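Transcriptional regulatory protein (PDB 3Q7R) acts as an atypical OmpR/PhoB-type response regulator that binds its own promoter DNA and may activate transcription globally, here seen as its dimeric receiver domain. Local coordinates at the interface of chains A and B. Coordinates in Å, arbitrary orientation; residue numbers count along the deposited sequence, not the author numbering. Chains: chain A/B, Transcriptional regulatory protein.

Contact 1: the interface of chains A and B. Residues chain A 106-107, 110-111; chain B 89, 92-93.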
loop_
_atom_site.group_PDB
_atom_site.type_symbol
_atom_site.label_atom_id
_atom_site.label_comp_id
_atom_site.label_asym_id
_atom_site.label_seq_id
_atom_site.Cartn_x
_atom_site.Cartn_y
_atom_site.Cartn_z
ATOM N N ARG A 106 8.648 13.036 -1.828
ATOM C CA ARG A 106 8.352 12.543 -3.173
ATOM C C ARG A 106 7.580 11.200 -3.113
ATOM O O ARG A 106 6.674 10.976 -3.886
ATOM C CB ARG A 106 9.659 12.396 -3.986
ATOM C CG ARG A 106 10.203 13.733 -4.450
ATOM C CD ARG A 106 11.571 13.574 -5.105
ATOM N NE ARG A 106 11.445 12.911 -6.401
ATOM C CZ ARG A 106 12.300 12.009 -6.872
ATOM N NH1 ARG A 106 13.357 11.657 -6.159
ATOM N NH2 ARG A 106 12.090 11.465 -8.054
ATOM N N ILE A 107 7.938 10.323 -2.192
ATOM C CA ILE A 107 7.219 9.047 -2.082
ATOM C C ILE A 107 5.819 9.291 -1.596
ATOM O O ILE A 107 4.882 8.696 -2.115
ATOM C CB ILE A 107 7.953 8.136 -1.152
ATOM C CG1 ILE A 107 9.256 7.709 -1.843
ATOM C CG2 ILE A 107 7.080 6.916 -0.753
ATOM C CD1 ILE A 107 10.176 6.884 -0.983
ATOM N N SER A 110 3.566 10.651 -4.261
ATOM C CA SER A 110 3.219 9.654 -5.266
ATOM C C SER A 110 2.225 8.639 -4.727
ATOM O O SER A 110 1.344 8.173 -5.454
ATOM C CB SER A 110 4.475 8.958 -5.825
ATOM O OG SER A 110 5.254 9.891 -6.590
ATOM N N ALA A 111 2.388 8.286 -3.454
ATOM C CA ALA A 111 1.514 7.302 -2.854
ATOM C C ALA A 111 0.104 7.852 -2.686
ATOM O O ALA A 111 -0.859 7.133 -2.907
ATOM C CB ALA A 111 2.070 6.876 -1.486
ATOM N N VAL B 89 9.483 5.860 -6.145
ATOM C CA VAL B 89 8.712 6.918 -6.814
ATOM C C VAL B 89 8.294 6.468 -8.215
ATOM O O VAL B 89 7.145 6.632 -8.601
ATOM C CB VAL B 89 9.492 8.228 -6.902
ATOM C CG1 VAL B 89 8.738 9.238 -7.764
ATOM C CG2 VAL B 89 9.712 8.803 -5.523
ATOM N N LEU B 92 5.387 3.852 -8.019
ATOM C CA LEU B 92 4.096 4.442 -7.641
ATOM C C LEU B 92 3.516 5.278 -8.798
ATOM O O LEU B 92 2.321 5.219 -9.083
ATOM C CB LEU B 92 4.226 5.330 -6.396
ATOM C CG LEU B 92 4.623 4.547 -5.129
ATOM C CD1 LEU B 92 5.176 5.487 -4.035
ATOM C CD2 LEU B 92 3.496 3.661 -4.624
ATOM N N ASP B 93 4.364 6.066 -9.437
ATOM C CA ASP B 93 3.918 6.897 -10.570
ATOM C C ASP B 93 3.419 6.053 -11.732
ATOM O O ASP B 93 2.542 6.476 -12.465
ATOM C CB ASP B 93 5.034 7.825 -11.027
ATOM C CG ASP B 93 5.259 8.989 -10.057
ATOM O OD1 ASP B 93 4.429 9.174 -9.129
ATOM O OD2 ASP B 93 6.269 9.698 -10.234
HETATM O O HOH W 1 1.575 8.317 -8.247
#
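Helix 105-118 of chain A packs against helix 85-93 of chain B, with A:Ser110 set between B:Asp93 and B:Leu92. The serine hydroxyl OG donates a hydrogen bond of 2.8 Å to the carboxylate oxygen OD1 of B:Asp93, reaching it on the syn side but 33° out of the carboxylate plane. The backbone O of A:Arg106 is a weak second acceptor, which at most shares the one hydroxyl hydrogen. A water supports the same corner, lying 2.8 Å from the backbone O of A:Ser110 and 3.1 Å from OD1 of B:Asp93. Serine is small enough to let the helices close in: CB of A:Ser110 lies 3.7 Å from CB of B:Leu92. Beside this polar pair, B:Val89 divides its methyls. CG2 of B:Val89 touches CG1 of A:Ile107 and CB of A:Arg106, both at 3.9 Å, and sits over the centre of one guanidinium face. CG1, anti to the backbone N (chi1 172°), turns toward OG of A:Ser110 and NH2 of A:Arg106. The bend of the arginine at chi3 (71°) folds its flat group over the valine, whose branched, apolar shape fills the angle between arginine and isoleucine. CD1 of B:Leu92 meets CG2 of A:Ile107 more loosely. These helices are alpha5 of one receiver domain and alpha4 of the other, part of the alpha4-beta5-alpha5 face, and the two-fold axis repeats the contact with the chains exchanged.

Contact 2: the interface of chains A and B. Residues chain A 83, 85, 88-89, 98; chain B 99, 102, 104, 107.
A:Phe83 and B:Ile107 point at each other tip to tip, the ring atom CE1 meeting the isoleucine methyl CD1 at 3.6 Å. CG of the phenylalanine stands anti to its backbone N (chi1 173°), which carries the ring out from its loop toward chain B. B:Pro102, which follows a cis peptide bond, lies over one face of that ring, shifted toward the rim; its CG is 3.7 Å from CE2 of A:Phe83. Its backbone O comes still nearer, 3.3 Å from CE1 of A:Phe83. The opposite face is backed by the backbone N of A:Glu85, so the flat ring is held between its own chain and a rigid partner. B:Ile107 also turns CG1 toward CG2 of A:Val89, 3.9 Å away, while its CG2 branch faces the hydroxyl of A:Tyr98, where B:Leu99 packs at about a right angle. Alongside, the extended side chain of A:Glu85 crosses B:Thr104, whose hydroxyl OG1 donates a 2.8 Å hydrogen bond to OE2, arriving 42° above the carboxylate plane. OG1 of B:Thr104 also accepts the backbone N-H of B:Ile107 (N to OG1 3.2 Å); threonine suits this place because one hydroxyl both caps helix 105-116 and binds the partner. The site thereby helps hold the ChxR receiver dimer together.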
loop_
_atom_site.group_PDB
_atom_site.type_symbol
_atom_site.label_atom_id
_atom_site.label_comp_id
_atom_site.label_asym_id
_atom_site.label_seq_id
_atom_site.Cartn_x
_atom_site.Cartn_y
_atom_site.Cartn_z
ATOM N N PHE A 83 9.797 -2.326 10.198
ATOM C CA PHE A 83 9.279 -3.609 9.773
ATOM C C PHE A 83 9.184 -4.572 10.953
ATOM O O PHE A 83 10.193 -4.796 11.689
ATOM C CB PHE A 83 10.200 -4.262 8.748
ATOM C CG PHE A 83 9.778 -5.658 8.435
ATOM C CD1 PHE A 83 8.675 -5.878 7.640
ATOM C CD2 PHE A 83 10.385 -6.717 9.023
ATOM C CE1 PHE A 83 8.255 -7.153 7.377
ATOM C CE2 PHE A 83 9.963 -7.987 8.759
ATOM C CZ PHE A 83 8.862 -8.189 7.975
ATOM N N GLU A 85 6.984 -8.432 11.373
ATOM C CA GLU A 85 6.054 -9.272 10.621
ATOM C C GLU A 85 4.627 -9.205 11.130
ATOM O O GLU A 85 3.724 -8.912 10.315
ATOM C CB GLU A 85 6.478 -10.755 10.671
ATOM C CG GLU A 85 5.503 -11.641 9.861
ATOM C CD GLU A 85 5.835 -13.139 9.903
ATOM O OE1 GLU A 85 6.574 -13.572 10.812
ATOM O OE2 GLU A 85 5.319 -13.876 9.044
ATOM N N SER A 88 2.766 -5.888 10.568
ATOM C CA SER A 88 2.357 -5.750 9.156
ATOM C C SER A 88 1.146 -6.613 8.894
ATOM O O SER A 88 0.173 -6.142 8.319
ATOM C CB SER A 88 3.468 -6.210 8.195
ATOM O OG SER A 88 4.591 -5.296 8.293
ATOM N N VAL A 89 1.183 -7.881 9.350
ATOM C CA VAL A 89 -0.001 -8.742 9.130
ATOM C C VAL A 89 -1.240 -8.157 9.823
ATOM O O VAL A 89 -2.357 -8.117 9.225
ATOM C CB VAL A 89 0.266 -10.176 9.672
ATOM C CG1 VAL A 89 -1.050 -10.982 9.733
ATOM C CG2 VAL A 89 1.341 -10.890 8.809
ATOM N N TYR A 98 -0.062 0.208 3.908
ATOM C CA TYR A 98 0.943 0.988 4.659
ATOM C C TYR A 98 2.194 1.196 3.824
ATOM O O TYR A 98 2.397 0.484 2.822
ATOM C CB TYR A 98 1.375 0.294 6.001
ATOM C CG TYR A 98 1.895 -1.113 5.796
ATOM C CD1 TYR A 98 3.193 -1.339 5.417
ATOM C CD2 TYR A 98 1.039 -2.211 5.972
ATOM C CE1 TYR A 98 3.664 -2.655 5.224
ATOM C CE2 TYR A 98 1.476 -3.514 5.774
ATOM C CZ TYR A 98 2.761 -3.721 5.369
ATOM O OH TYR A 98 3.242 -5.025 5.147
ATOM N N LEU B 99 5.862 -4.070 -1.807
ATOM C CA LEU B 99 6.436 -4.398 -0.507
ATOM C C LEU B 99 7.918 -4.534 -0.648
ATOM O O LEU B 99 8.400 -5.007 -1.680
ATOM C CB LEU B 99 5.919 -5.718 0.010
ATOM C CG LEU B 99 4.439 -5.687 0.275
ATOM C CD1 LEU B 99 3.966 -7.109 0.555
ATOM C CD2 LEU B 99 4.252 -4.745 1.499
ATOM N N PRO B 102 12.057 -7.776 4.278
ATOM C CA PRO B 102 11.475 -9.126 4.299
ATOM C C PRO B 102 9.988 -9.220 3.945
ATOM O O PRO B 102 9.191 -8.407 4.424
ATOM C CB PRO B 102 11.644 -9.564 5.764
ATOM C CG PRO B 102 12.654 -8.643 6.345
ATOM C CD PRO B 102 12.479 -7.351 5.628
ATOM N N THR B 104 7.196 -12.302 4.068
ATOM C CA THR B 104 6.925 -13.670 4.520
ATOM C C THR B 104 5.618 -14.167 3.922
ATOM O O THR B 104 4.814 -13.361 3.469
ATOM C CB THR B 104 6.768 -13.715 6.053
ATOM O OG1 THR B 104 5.574 -12.999 6.445
ATOM C CG2 THR B 104 8.019 -13.100 6.712
ATOM N N ILE B 107 2.637 -12.338 5.502
ATOM C CA ILE B 107 2.468 -10.999 4.947
ATOM C C ILE B 107 1.842 -11.063 3.554
ATOM O O ILE B 107 0.862 -10.378 3.270
ATOM C CB ILE B 107 3.779 -10.244 4.933
ATOM C CG1 ILE B 107 4.147 -9.892 6.360
ATOM C CG2 ILE B 107 3.670 -8.921 4.144
ATOM C CD1 ILE B 107 5.590 -9.340 6.456
#

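Contact 3: the interface of chains A and B. Residues chain A 110-111, 114-115, 118; chain B 92, 95-97.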
loop_
_atom_site.group_PDB
_atom_site.type_symbol
_atom_site.label_atom_id
_atom_site.label_comp_id
_atom_site.label_asym_id
_atom_site.label_seq_id
_atom_site.Cartn_x
_atom_site.Cartn_y
_atom_site.Cartn_z
ATOM N N SER A 110 3.566 10.651 -4.261
ATOM C CA SER A 110 3.219 9.654 -5.266
ATOM C C SER A 110 2.225 8.639 -4.727
ATOM O O SER A 110 1.344 8.173 -5.454
ATOM C CB SER A 110 4.475 8.958 -5.825
ATOM O OG SER A 110 5.254 9.891 -6.590
ATOM N N ALA A 111 2.388 8.286 -3.454
ATOM C CA ALA A 111 1.514 7.302 -2.854
ATOM C C ALA A 111 0.104 7.852 -2.686
ATOM O O ALA A 111 -0.859 7.133 -2.907
ATOM C CB ALA A 111 2.070 6.876 -1.486
ATOM N N LEU A 114 -1.482 7.893 -6.083
ATOM C CA LEU A 114 -1.864 6.561 -6.563
ATOM C C LEU A 114 -3.091 6.073 -5.799
ATOM O O LEU A 114 -4.027 5.544 -6.402
ATOM C CB LEU A 114 -0.724 5.557 -6.396
ATOM C CG LEU A 114 -1.056 4.106 -6.774
ATOM C CD1 LEU A 114 -1.531 3.982 -8.233
ATOM C CD2 LEU A 114 0.175 3.225 -6.578
ATOM N N PHE A 115 -3.079 6.222 -4.475
ATOM C CA PHE A 115 -4.171 5.697 -3.669
ATOM C C PHE A 115 -5.497 6.316 -4.083
ATOM O O PHE A 115 -6.505 5.618 -4.278
ATOM C CB PHE A 115 -3.884 5.985 -2.187
ATOM C CG PHE A 115 -4.748 5.190 -1.242
ATOM C CD1 PHE A 115 -4.178 4.225 -0.438
ATOM C CD2 PHE A 115 -6.114 5.397 -1.176
ATOM C CE1 PHE A 115 -4.973 3.461 0.441
ATOM C CE2 PHE A 115 -6.904 4.625 -0.320
ATOM C CZ PHE A 115 -6.342 3.664 0.471
ATOM N N GLN A 118 -6.808 5.155 -7.577
ATOM C CA GLN A 118 -7.311 3.788 -7.589
ATOM C C GLN A 118 -8.642 3.615 -6.839
ATOM O O GLN A 118 -9.437 2.748 -7.194
ATOM C CB GLN A 118 -6.286 2.870 -6.927
ATOM C CG GLN A 118 -5.053 2.525 -7.750
ATOM C CD GLN A 118 -4.183 1.543 -6.989
ATOM O OE1 GLN A 118 -4.412 1.318 -5.791
ATOM N NE2 GLN A 118 -3.206 0.935 -7.669
ATOM N N LEU B 92 5.387 3.852 -8.019
ATOM C CA LEU B 92 4.096 4.442 -7.641
ATOM C C LEU B 92 3.516 5.278 -8.798
ATOM O O LEU B 92 2.321 5.219 -9.083
ATOM C CB LEU B 92 4.226 5.330 -6.396
ATOM C CG LEU B 92 4.623 4.547 -5.129
ATOM C CD1 LEU B 92 5.176 5.487 -4.035
ATOM C CD2 LEU B 92 3.496 3.661 -4.624
ATOM N N GLY B 95 1.832 3.278 -11.309
ATOM C CA GLY B 95 0.588 2.622 -10.903
ATOM C C GLY B 95 0.796 1.374 -10.071
ATOM O O GLY B 95 -0.148 0.626 -9.782
ATOM N N PHE B 96 2.027 1.159 -9.615
ATOM C CA PHE B 96 2.324 -0.048 -8.831
ATOM C C PHE B 96 2.543 0.185 -7.328
ATOM O O PHE B 96 3.458 0.910 -6.960
ATOM C CB PHE B 96 3.607 -0.709 -9.345
ATOM C CG PHE B 96 3.529 -1.144 -10.776
ATOM C CD1 PHE B 96 2.907 -2.328 -11.122
ATOM C CD2 PHE B 96 4.080 -0.353 -11.781
ATOM C CE1 PHE B 96 2.831 -2.736 -12.457
ATOM C CE2 PHE B 96 4.006 -0.754 -13.135
ATOM C CZ PHE B 96 3.381 -1.937 -13.463
ATOM N N TRP B 97 1.765 -0.469 -6.472
ATOM C CA TRP B 97 2.172 -0.579 -5.061
ATOM C C TRP B 97 3.273 -1.616 -4.876
ATOM O O TRP B 97 3.485 -2.478 -5.758
ATOM C CB TRP B 97 1.002 -1.015 -4.187
ATOM C CG TRP B 97 -0.035 -0.012 -4.142
ATOM C CD1 TRP B 97 -1.232 -0.065 -4.768
ATOM C CD2 TRP B 97 0.013 1.266 -3.458
ATOM N NE1 TRP B 97 -1.946 1.087 -4.521
ATOM C CE2 TRP B 97 -1.214 1.915 -3.707
ATOM C CE3 TRP B 97 0.966 1.910 -2.677
ATOM C CZ2 TRP B 97 -1.517 3.193 -3.196
ATOM C CZ3 TRP B 97 0.656 3.155 -2.116
ATOM C CH2 TRP B 97 -0.565 3.799 -2.411
HETATM O O HOH W 2 -1.047 -1.495 -7.882
#
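Hydrophobic contact dominates where A:Leu114 reaches tip to tip toward the indole of B:Trp97. Methyl CD2 of A:Leu114 lies over the face of the B:Trp97 ring system, 3.7 Å from the centroid of the six-membered ring and 3.6 Å from that of the five-membered ring, a CH-pi contact for which a broad aromatic surface is well suited. CG of A:Leu114 stands anti to its backbone N (chi1 176°), and the branching beyond it divides the methyls: CD2 goes to the indole, while CD1 meets CA of B:Gly95 at 3.7 Å. Glycine, having no side chain, allows that approach and readily adopts the positive phi of this turn. CD2 of B:Leu92 approaches CD2 of A:Leu114 at 3.9 Å. Around the indole rim, CA of A:Phe115 lies in the ring plane, 3.7 Å from CZ2 of B:Trp97. CB of A:Ala111 touches CZ3 of B:Trp97 at 4.0 Å, its small methyl letting the indole lie close to the helix.

Polar contacts gather at the other end. The extended side chain of A:Gln118 runs antiparallel alongside the tryptophan, its amide plane turned 69° from the indole. Its NE2 is linked through a water to the backbone O of B:Gly95, 3.0 Å from that water. NE1 of B:Trp97 donates a 2.8 Å hydrogen bond to OE1 of A:Gln118, nearly straight at the hydrogen (166°), approaching from above the glutamine carbonyl plane, with OE1 almost in the indole plane.

Contacts 1 and 3 are neighbours, with the centres of their C-alpha atoms about 7 Å apart, and they share A:Ser110, A:Ala111 and B:Leu92, forming one continuous strip along helix 105-118 of chain A. The centre of the C-alpha atoms of contact 2 lies about 19 Å from that of contact 1 and about 18 Å from that of contact 3; in contact 2 the roles are exchanged, chain A supplying helix 85-93 and chain B the start of its last helix. The twin of contact 2 brings in the Val89 and Ile107 pair of contact 1, so patches and twins run together as one symmetric interface.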